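PDB 6KD0: vibralactone Cyclase from Boreostereum vibrans, which catalyses, as a member of the alpha/beta hydrolase family, the cyclization that forms the fused bicyclic beta-lactone of vibralactone. Local coordinates for residues 152-157 / 194-199; 181-186 / 202-207; 187-192 / 262-267; 211-216 / 257-262. All coordinates share one frame; numbering follows the deposited sequence.

In the fold
From the N terminus, contact 1 opens first, on helix 144-158, and closes at residues 194-199, just past helix 178-192. That helix has by then opened contacts 2 and 3. Contact 2 closes a short loop at strand 203-207, contact 3 a long one at residues 262-267, so contacts 1, 2 and 3 cross. Contact 4 (211-216 with 257-262) is nested inside the loop of contact 3 and shares Leu-262 with it; contacts 1 and 2 close before it opens. They tie helix 144-158 to the loop after helix 178-192, that helix to strand 203-207 and to the loop before strand 273-278, and this loop to residues 211-216.

Contact 1: 152-157 / 194-199; sequences GLKWAA and PFFANT
The Phe-195 ring has the aliphatic end of Lys-154 over one face and CD2 of Phe-196 at its edge, in plane. The Phe-196 ring in turn has CD2 of Phe-195 above the centre of one face and the carbonyl O of Thr-199 in plane at its edge. Over Phe-195 the closest fit is a CH-pi contact, with Lys-154 CE 3.6 Å from the centroid of the Phe-195 ring and only 7° off its normal. The ammonium follows as a cation-pi pair, Lys-154 NZ lying 4.6 Å from the same centroid. Two torsions put the lysine there: CG is anti to the carbonyl carbon (chi1 -74°), and a bend at chi3 (72°) turns CE onto the ring. In the alpha/beta hydrolase fold this joins helix 144-158 to the loop between helix 178-192 and strand 203-207, beside strand 171-176, whose Phe-171 touches Leu-153, Ala-157 and Phe-196. Phe-196 drives its tip at the helix: CZ of Phe-196 is 3.8 Å from CG of Leu-153 and 3.7 Å from CG of Lys-154. Its CE1 lies 4.0 Å from CB of Ala-157. No hydrogen bond passes between the two segments. Thr-199 completes the packing with a polar atom, its OG1, set between backbone N and carbonyl carbon, being 3.8 Å from CB of Ala-157.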
# COMPACT_ATOMS: atom_id res chain seq x y z
N GLY A 152 -11.68 -8.10 -5.64
CA GLY A 152 -12.25 -7.12 -4.74
C GLY A 152 -12.44 -5.77 -5.39
O GLY A 152 -13.42 -5.08 -5.13
N LEU A 153 -11.49 -5.39 -6.27
CA LEU A 153 -11.59 -4.11 -6.97
C LEU A 153 -12.79 -4.12 -7.92
O LEU A 153 -13.54 -3.14 -8.00
CB LEU A 153 -10.30 -3.84 -7.74
CG LEU A 153 -10.16 -2.48 -8.45
CD1 LEU A 153 -10.16 -1.35 -7.42
CD2 LEU A 153 -8.91 -2.41 -9.33
N LYS A 154 -12.99 -5.26 -8.60
CA LYS A 154 -14.14 -5.39 -9.48
C LYS A 154 -15.44 -5.35 -8.69
O LYS A 154 -16.40 -4.68 -9.09
CB LYS A 154 -14.06 -6.69 -10.28
CG LYS A 154 -13.03 -6.69 -11.40
CD LYS A 154 -13.06 -8.02 -12.17
CE LYS A 154 -14.32 -8.14 -13.02
NZ LYS A 154 -14.41 -9.46 -13.73
N TRP A 155 -15.47 -6.05 -7.55
CA TRP A 155 -16.66 -6.06 -6.72
C TRP A 155 -17.00 -4.65 -6.25
O TRP A 155 -18.16 -4.22 -6.32
CB TRP A 155 -16.47 -7.00 -5.52
CG TRP A 155 -17.67 -7.05 -4.65
CD1 TRP A 155 -18.73 -7.90 -4.77
CD2 TRP A 155 -17.97 -6.18 -3.54
NE1 TRP A 155 -19.67 -7.62 -3.80
CE2 TRP A 155 -19.23 -6.57 -3.04
CE3 TRP A 155 -17.30 -5.11 -2.94
CZ2 TRP A 155 -19.82 -5.94 -1.94
CZ3 TRP A 155 -17.90 -4.48 -1.84
CH2 TRP A 155 -19.14 -4.90 -1.36
N ALA A 156 -15.99 -3.92 -5.77
CA ALA A 156 -16.22 -2.58 -5.23
C ALA A 156 -16.71 -1.64 -6.32
O ALA A 156 -17.60 -0.81 -6.07
CB ALA A 156 -14.94 -2.04 -4.59
N ALA A 157 -16.13 -1.73 -7.53
CA ALA A 157 -16.60 -0.91 -8.64
C ALA A 157 -18.05 -1.23 -8.98
O ALA A 157 -18.88 -0.33 -9.13
CB ALA A 157 -15.69 -1.10 -9.86
N PRO A 194 -11.71 -4.17 -20.21
CA PRO A 194 -12.90 -3.38 -20.56
C PRO A 194 -13.95 -3.35 -19.46
O PRO A 194 -14.80 -2.45 -19.48
CB PRO A 194 -13.43 -4.04 -21.84
CG PRO A 194 -12.76 -5.33 -21.95
CD PRO A 194 -11.49 -5.30 -21.13
N PHE A 195 -13.88 -4.26 -18.48
CA PHE A 195 -14.80 -4.20 -17.33
C PHE A 195 -14.80 -2.82 -16.67
O PHE A 195 -15.83 -2.38 -16.15
CB PHE A 195 -14.41 -5.24 -16.28
CG PHE A 195 -15.24 -5.18 -15.03
CD1 PHE A 195 -16.46 -5.84 -14.96
CD2 PHE A 195 -14.82 -4.44 -13.93
CE1 PHE A 195 -17.23 -5.78 -13.81
CE2 PHE A 195 -15.58 -4.37 -12.78
CZ PHE A 195 -16.79 -5.05 -12.72
N PHE A 196 -13.65 -2.16 -16.66
CA PHE A 196 -13.48 -0.89 -15.96
C PHE A 196 -13.69 0.32 -16.87
O PHE A 196 -13.49 1.45 -16.41
CB PHE A 196 -12.08 -0.82 -15.33
CG PHE A 196 -11.94 -1.65 -14.08
CD1 PHE A 196 -12.41 -1.19 -12.87
CD2 PHE A 196 -11.36 -2.91 -14.14
CE1 PHE A 196 -12.29 -1.97 -11.73
CE2 PHE A 196 -11.23 -3.69 -13.01
CZ PHE A 196 -11.70 -3.22 -11.80
N ALA A 197 -14.07 0.10 -18.13
CA ALA A 197 -14.16 1.20 -19.10
C ALA A 197 -15.01 2.35 -18.57
O ALA A 197 -14.65 3.52 -18.71
CB ALA A 197 -14.73 0.69 -20.43
N ASN A 198 -16.15 2.02 -17.95
CA ASN A 198 -17.08 3.04 -17.48
C ASN A 198 -16.79 3.52 -16.06
O ASN A 198 -17.34 4.54 -15.65
CB ASN A 198 -18.51 2.52 -17.52
CG ASN A 198 -18.97 2.24 -18.93
OD1 ASN A 198 -18.38 2.75 -19.90
ND2 ASN A 198 -20.00 1.41 -19.07
N THR A 199 -16.00 2.78 -15.28
CA THR A 199 -15.62 3.17 -13.92
C THR A 199 -14.11 3.01 -13.76
O THR A 199 -13.64 2.20 -12.96
CB THR A 199 -16.38 2.33 -12.88
OG1 THR A 199 -15.99 0.95 -12.99
CG2 THR A 199 -17.90 2.45 -13.09

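Contact 2: 181-186 / 202-207; sequences NLSLIA and TGQLVQ
Contact is tightest around the amide of Gln-204, which reaches from strand 203-207 to the backbone and side chain of Ser-183. The side chain starts with CG anti to the backbone N (chi1 174°) and stays extended, so NE2 arrives 3.2 Å from OG of Ser-183. That hydrogen bond is weak, its N-H...O angle being 133°; the stronger partner of Ser-183 OG is the carbonyl O of Gly-180. CD2 of Leu-184 lies 3.7 Å from NE2 of Gln-204 and 3.8 Å from CG1 of Val-206, crossing both side chains at about a right angle. All four touching residues are buried; the contact loosens toward the N-terminal end of the strand, where Gly-203 and, just before the strand, the partly exposed Thr-202 do not meet segment 181-186. An alanine at Gln-204 would remove the amide and its weak bond to Ser-183 OG, and would probably loosen the packing on CD2 of Leu-184. The two axes run nearly antiparallel, at 153° and 8.8 Å apart, within the beta-alpha-beta unit of strand 171-176, helix 178-192 and strand 203-207. Strands 171-176 and 273-278 border strand 203-207, and helix 321-338 meets Leu-205, which points away from helix 178-192.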
# COMPACT_ATOMS: atom_id res chain seq x y z
N ASN A 181 2.34 -3.10 -3.85
CA ASN A 181 2.75 -3.96 -4.96
C ASN A 181 1.54 -4.60 -5.63
O ASN A 181 1.40 -4.58 -6.87
CB ASN A 181 3.74 -4.99 -4.39
CG ASN A 181 3.95 -6.18 -5.30
OD1 ASN A 181 3.17 -7.13 -5.27
ND2 ASN A 181 5.01 -6.15 -6.08
N LEU A 182 0.64 -5.19 -4.83
CA LEU A 182 -0.54 -5.81 -5.41
C LEU A 182 -1.42 -4.78 -6.11
O LEU A 182 -2.03 -5.07 -7.14
CB LEU A 182 -1.34 -6.56 -4.34
CG LEU A 182 -0.60 -7.72 -3.64
CD1 LEU A 182 -1.51 -8.43 -2.65
CD2 LEU A 182 0.00 -8.71 -4.64
N SER A 183 -1.48 -3.56 -5.57
CA SER A 183 -2.29 -2.54 -6.23
C SER A 183 -1.65 -2.06 -7.53
O SER A 183 -2.37 -1.68 -8.45
CB SER A 183 -2.56 -1.36 -5.28
OG SER A 183 -1.41 -0.57 -5.17
N LEU A 184 -0.31 -2.08 -7.62
CA LEU A 184 0.36 -1.73 -8.87
C LEU A 184 -0.02 -2.73 -9.96
O LEU A 184 -0.35 -2.35 -11.11
CB LEU A 184 1.88 -1.72 -8.68
CG LEU A 184 2.47 -0.62 -7.78
CD1 LEU A 184 3.99 -0.74 -7.67
CD2 LEU A 184 2.07 0.78 -8.26
N ILE A 185 -0.01 -4.02 -9.59
CA ILE A 185 -0.49 -5.05 -10.50
C ILE A 185 -1.93 -4.77 -10.91
O ILE A 185 -2.27 -4.74 -12.11
CB ILE A 185 -0.33 -6.45 -9.88
CG1 ILE A 185 1.16 -6.72 -9.64
CG2 ILE A 185 -0.96 -7.49 -10.78
CD1 ILE A 185 1.47 -7.82 -8.68
N ALA A 186 -2.80 -4.52 -9.92
CA ALA A 186 -4.22 -4.33 -10.21
C ALA A 186 -4.46 -3.15 -11.13
O ALA A 186 -5.35 -3.19 -11.98
CB ALA A 186 -5.01 -4.16 -8.91
N THR A 202 -9.20 6.56 -11.06
CA THR A 202 -8.82 7.95 -11.29
C THR A 202 -7.55 8.36 -10.55
O THR A 202 -7.12 9.51 -10.67
CB THR A 202 -9.96 8.90 -10.90
OG1 THR A 202 -10.22 8.81 -9.50
CG2 THR A 202 -11.23 8.52 -11.65
N GLY A 203 -6.94 7.46 -9.79
CA GLY A 203 -5.73 7.81 -9.08
C GLY A 203 -5.20 6.61 -8.33
O GLY A 203 -5.90 5.63 -8.10
N GLN A 204 -3.93 6.71 -7.95
CA GLN A 204 -3.28 5.64 -7.23
C GLN A 204 -2.26 6.19 -6.25
O GLN A 204 -1.45 7.05 -6.61
CB GLN A 204 -2.59 4.67 -8.18
CG GLN A 204 -1.79 3.62 -7.45
CD GLN A 204 -1.53 2.43 -8.33
OE1 GLN A 204 -1.30 2.59 -9.53
NE2 GLN A 204 -1.58 1.24 -7.76
N LEU A 205 -2.28 5.68 -5.02
CA LEU A 205 -1.30 6.03 -4.00
C LEU A 205 -0.61 4.76 -3.55
O LEU A 205 -1.29 3.77 -3.27
CB LEU A 205 -1.97 6.72 -2.80
CG LEU A 205 -1.01 7.26 -1.73
CD1 LEU A 205 -1.61 8.51 -1.10
CD2 LEU A 205 -0.71 6.23 -0.65
N VAL A 206 0.72 4.78 -3.48
CA VAL A 206 1.42 3.64 -2.90
C VAL A 206 2.49 4.12 -1.93
O VAL A 206 3.05 5.21 -2.06
CB VAL A 206 2.03 2.70 -3.97
CG1 VAL A 206 0.94 2.13 -4.87
CG2 VAL A 206 3.07 3.42 -4.79
N GLN A 207 2.76 3.29 -0.93
CA GLN A 207 3.81 3.57 0.04
C GLN A 207 4.83 2.45 -0.03
O GLN A 207 4.49 1.29 0.21
CB GLN A 207 3.23 3.68 1.46
CG GLN A 207 2.03 4.62 1.58
CD GLN A 207 1.27 4.44 2.89
OE1 GLN A 207 1.06 3.31 3.35
NE2 GLN A 207 0.84 5.55 3.50

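Contact 3: 187-192 / 262-267; sequences AHWARD and LLFPSH
His-188 and Phe-264 both place CG anti to the carbonyl carbon, and chi2 of 76° lays the imidazole of His-188 flat over the benzene ring in an offset stack, centroids 4.0 Å apart and planes at 8°. CB of His-188 makes a CH-pi contact, 3.4 Å from the Phe-264 centroid. Phe-264 turns its edge to Trp-189, whose NE1 is 3.7 Å from CZ of Phe-264. Arg-191 leaves with CG anti to the backbone N and bends at chi3 (61°), bringing the guanidinium edge-on to Ser-266 O. NH1 of Arg-191 donates to Ser-266 O at 2.9 Å, and its NH2 reaches the same oxygen at 3.3 Å. NH1 is also hydrogen-bonded to the carbonyl O of Ala-268, while NE and NH2 hold the Asp-192 carboxylate side-on in a salt bridge that would partly offset its charge. NE2 of His-188 is 2.8 Å from ND1 of His-267, a hydrogen bond either could donate. The outer nitrogens are committed: ND1 of His-188 bonds Leu-184 O, and NE2 of His-267 donates to Leu-262 O at 2.9 Å. Since neither carbonyl gives a proton, the inner nitrogens probably share one, which would leave the pair positively charged.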
# COMPACT_ATOMS: atom_id res chain seq x y z
N ALA A 187 -3.68 -2.07 -10.97
CA ALA A 187 -3.89 -0.89 -11.80
C ALA A 187 -3.54 -1.16 -13.26
O ALA A 187 -4.25 -0.69 -14.18
CB ALA A 187 -3.06 0.27 -11.25
N HIS A 188 -2.47 -1.93 -13.52
CA HIS A 188 -2.21 -2.31 -14.91
C HIS A 188 -3.34 -3.17 -15.48
O HIS A 188 -3.85 -2.91 -16.60
CB HIS A 188 -0.89 -3.06 -15.03
CG HIS A 188 0.31 -2.20 -14.84
ND1 HIS A 188 0.72 -1.77 -13.60
CD2 HIS A 188 1.19 -1.68 -15.73
CE1 HIS A 188 1.81 -1.04 -13.73
NE2 HIS A 188 2.12 -0.97 -15.01
N TRP A 189 -3.72 -4.21 -14.73
CA TRP A 189 -4.81 -5.08 -15.16
C TRP A 189 -6.08 -4.28 -15.47
O TRP A 189 -6.74 -4.51 -16.49
CB TRP A 189 -5.09 -6.13 -14.10
CG TRP A 189 -4.06 -7.19 -14.01
CD1 TRP A 189 -3.06 -7.45 -14.91
CD2 TRP A 189 -3.95 -8.17 -12.99
NE1 TRP A 189 -2.31 -8.52 -14.49
CE2 TRP A 189 -2.85 -8.99 -13.31
CE3 TRP A 189 -4.67 -8.44 -11.82
CZ2 TRP A 189 -2.46 -10.07 -12.52
CZ3 TRP A 189 -4.28 -9.50 -11.03
CH2 TRP A 189 -3.18 -10.31 -11.38
N ALA A 190 -6.42 -3.33 -14.60
CA ALA A 190 -7.65 -2.57 -14.76
C ALA A 190 -7.58 -1.66 -15.97
O ALA A 190 -8.59 -1.46 -16.67
CB ALA A 190 -7.93 -1.76 -13.49
N ARG A 191 -6.40 -1.08 -16.23
CA ARG A 191 -6.23 -0.28 -17.43
C ARG A 191 -6.60 -1.08 -18.65
O ARG A 191 -7.30 -0.59 -19.54
CB ARG A 191 -4.78 0.21 -17.53
CG ARG A 191 -4.50 0.95 -18.83
CD ARG A 191 -3.00 1.04 -19.07
NE ARG A 191 -2.42 -0.30 -19.18
CZ ARG A 191 -1.13 -0.57 -19.09
NH1 ARG A 191 -0.25 0.40 -18.89
NH2 ARG A 191 -0.71 -1.83 -19.20
N ASP A 192 -6.18 -2.34 -18.69
CA ASP A 192 -6.42 -3.12 -19.90
C ASP A 192 -7.77 -3.83 -19.95
O ASP A 192 -8.15 -4.36 -21.00
CB ASP A 192 -5.29 -4.13 -20.07
CG ASP A 192 -3.95 -3.44 -20.23
OD1 ASP A 192 -3.96 -2.28 -20.76
OD2 ASP A 192 -2.92 -4.01 -19.81
N LEU A 262 7.00 -3.89 -12.10
CA LEU A 262 7.99 -3.16 -12.89
C LEU A 262 8.04 -3.66 -14.33
O LEU A 262 8.34 -2.88 -15.25
CB LEU A 262 9.37 -3.30 -12.26
CG LEU A 262 10.51 -2.44 -12.82
CD1 LEU A 262 10.36 -1.00 -12.30
CD2 LEU A 262 11.86 -3.01 -12.42
N LEU A 263 7.74 -4.94 -14.55
CA LEU A 263 7.97 -5.63 -15.82
C LEU A 263 6.74 -5.69 -16.73
O LEU A 263 6.79 -6.39 -17.76
CB LEU A 263 8.48 -7.05 -15.55
CG LEU A 263 9.73 -7.11 -14.66
CD1 LEU A 263 10.20 -8.55 -14.47
CD2 LEU A 263 10.86 -6.25 -15.24
N PHE A 264 5.65 -5.02 -16.40
CA PHE A 264 4.58 -4.87 -17.39
C PHE A 264 5.15 -4.25 -18.66
O PHE A 264 5.96 -3.32 -18.58
CB PHE A 264 3.43 -4.00 -16.86
CG PHE A 264 2.44 -4.76 -16.04
CD1 PHE A 264 1.44 -5.49 -16.66
CD2 PHE A 264 2.53 -4.77 -14.66
CE1 PHE A 264 0.52 -6.20 -15.91
CE2 PHE A 264 1.61 -5.50 -13.90
CZ PHE A 264 0.62 -6.21 -14.53
N PRO A 265 4.75 -4.74 -19.83
CA PRO A 265 5.28 -4.19 -21.09
C PRO A 265 5.06 -2.70 -21.23
O PRO A 265 5.90 -2.01 -21.83
CB PRO A 265 4.52 -4.97 -22.16
CG PRO A 265 4.11 -6.25 -21.48
CD PRO A 265 3.87 -5.91 -20.05
N SER A 266 3.98 -2.16 -20.70
CA SER A 266 3.70 -0.75 -20.82
C SER A 266 3.22 -0.17 -19.50
O SER A 266 2.38 -0.77 -18.82
CB SER A 266 2.66 -0.49 -21.90
OG SER A 266 2.24 0.85 -21.84
N HIS A 267 3.76 1.00 -19.16
CA HIS A 267 3.29 1.77 -18.01
C HIS A 267 2.56 3.02 -18.43
O HIS A 267 2.32 3.90 -17.60
CB HIS A 267 4.45 2.14 -17.08
CG HIS A 267 5.21 0.96 -16.57
ND1 HIS A 267 4.63 0.01 -15.76
CD2 HIS A 267 6.50 0.58 -16.75
CE1 HIS A 267 5.53 -0.92 -15.47
NE2 HIS A 267 6.67 -0.60 -16.06
O HOH W 1 1.37 -3.63 -20.44

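Contact 4: 211-216 / 257-262; sequences TCHPEA and PSFSPL
Ser-260 OG is gripped by two bonds. It accepts from the backbone N of His-213 at 3.0 Å, almost straight at 176°, and is hydrogen-bonded to the carbonyl O of Pro-254, to which it can only donate. Both segments are loops of the alpha/beta hydrolase fold: 211-216 follows strand 203-207 and the other precedes strand 273-278, its neighbour in the sheet. Ser-260 sets its OG beside its own backbone N (chi1 -63°), facing the His-213 amide. The other hydrogen bond between the segments joins the backbones, with Leu-262 N donating to Thr-211 O at 3.0 Å, in the carbonyl plane. The amides of Thr-211 and Cys-212 both bond to OE1 of Glu-286 in helix 284-296, which would hold this end of the loop against the helix.

His-213 has CG anti to its backbone N, and its ring edge faces Phe-259, with CD2 of His-213 3.6 Å from CE2 of Phe-259. The two ring planes meet obliquely, at 52°. On the other side of the imidazole, ND1 accepts from Glu-215 N at 3.0 Å, close to the ring plane, so a neutral ring would probably carry its proton on NE2. An alanine at His-213 would remove the ring, with its bond to Glu-215 N and its edge contact on CE2 of Phe-259, and would probably leave the turn less well held, though the backbone bond from Ala-216 N would remain. Apolar contact comes from CB of Cys-212, 3.7 Å from CD2 of Leu-262. Thr-211 O also touches the proline ring, 3.2 Å from CD of Pro-261.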
# COMPACT_ATOMS: atom_id res chain seq x y z
N THR A 211 8.64 -3.82 -6.17
CA THR A 211 8.21 -3.69 -7.56
C THR A 211 8.79 -4.76 -8.47
O THR A 211 8.28 -4.92 -9.59
CB THR A 211 8.59 -2.32 -8.13
OG1 THR A 211 10.02 -2.21 -8.19
CG2 THR A 211 8.02 -1.21 -7.25
N CYS A 212 9.81 -5.50 -8.05
CA CYS A 212 10.44 -6.44 -8.96
C CYS A 212 11.19 -7.49 -8.16
O CYS A 212 11.95 -7.14 -7.25
CB CYS A 212 11.39 -5.71 -9.92
SG CYS A 212 11.92 -6.75 -11.29
N HIS A 213 10.99 -8.75 -8.52
CA HIS A 213 11.82 -9.82 -7.99
C HIS A 213 13.29 -9.54 -8.31
O HIS A 213 13.61 -9.16 -9.45
CB HIS A 213 11.38 -11.15 -8.59
CG HIS A 213 11.85 -12.34 -7.82
ND1 HIS A 213 13.19 -12.67 -7.70
CD2 HIS A 213 11.17 -13.29 -7.13
CE1 HIS A 213 13.30 -13.76 -6.97
NE2 HIS A 213 12.09 -14.16 -6.61
N PRO A 214 14.21 -9.71 -7.36
CA PRO A 214 15.63 -9.46 -7.65
C PRO A 214 16.17 -10.29 -8.80
O PRO A 214 17.04 -9.83 -9.56
CB PRO A 214 16.32 -9.81 -6.32
CG PRO A 214 15.27 -9.54 -5.29
CD PRO A 214 13.97 -9.97 -5.93
N GLU A 215 15.68 -11.52 -8.96
CA GLU A 215 16.15 -12.35 -10.06
C GLU A 215 15.60 -11.92 -11.41
O GLU A 215 16.06 -12.42 -12.43
CB GLU A 215 15.81 -13.81 -9.76
CG GLU A 215 16.43 -14.28 -8.44
CD GLU A 215 16.29 -15.76 -8.19
OE1 GLU A 215 17.07 -16.30 -7.37
OE2 GLU A 215 15.40 -16.39 -8.80
N ALA A 216 14.65 -10.99 -11.44
CA ALA A 216 14.09 -10.48 -12.69
C ALA A 216 14.40 -9.02 -12.95
O ALA A 216 13.88 -8.45 -13.91
CB ALA A 216 12.57 -10.68 -12.70
N PRO A 257 4.74 -10.08 -14.98
CA PRO A 257 4.22 -8.86 -14.33
C PRO A 257 3.22 -9.13 -13.22
O PRO A 257 3.04 -8.26 -12.35
CB PRO A 257 3.56 -8.09 -15.49
CG PRO A 257 4.16 -8.64 -16.74
CD PRO A 257 4.51 -10.08 -16.44
N SER A 258 2.56 -10.30 -13.21
CA SER A 258 1.65 -10.64 -12.12
C SER A 258 2.37 -10.80 -10.79
O SER A 258 1.71 -10.85 -9.75
CB SER A 258 0.85 -11.90 -12.43
OG SER A 258 1.62 -13.10 -12.31
N PHE A 259 3.71 -10.88 -10.80
CA PHE A 259 4.50 -10.78 -9.58
C PHE A 259 5.33 -9.50 -9.51
O PHE A 259 5.37 -8.85 -8.46
CB PHE A 259 5.42 -12.00 -9.40
CG PHE A 259 6.19 -11.97 -8.11
CD1 PHE A 259 5.60 -12.39 -6.93
CD2 PHE A 259 7.48 -11.45 -8.06
CE1 PHE A 259 6.30 -12.34 -5.73
CE2 PHE A 259 8.17 -11.39 -6.86
CZ PHE A 259 7.58 -11.83 -5.70
N SER A 260 5.98 -9.13 -10.61
CA SER A 260 6.91 -8.01 -10.69
C SER A 260 6.28 -6.91 -11.52
O SER A 260 6.47 -6.87 -12.74
CB SER A 260 8.23 -8.46 -11.32
OG SER A 260 8.86 -9.44 -10.54
N PRO A 261 5.54 -5.98 -10.91
CA PRO A 261 4.82 -4.97 -11.71
C PRO A 261 5.74 -4.05 -12.51
O PRO A 261 5.27 -3.44 -13.48
CB PRO A 261 4.02 -4.19 -10.67
CG PRO A 261 4.73 -4.46 -9.36
CD PRO A 261 5.22 -5.87 -9.48
N LEU A 262 7.00 -3.89 -12.10
CA LEU A 262 7.99 -3.16 -12.89
C LEU A 262 8.04 -3.66 -14.33
O LEU A 262 8.34 -2.88 -15.25
CB LEU A 262 9.37 -3.30 -12.26
CG LEU A 262 10.51 -2.44 -12.82
CD1 LEU A 262 10.36 -1.00 -12.30
CD2 LEU A 262 11.86 -3.01 -12.42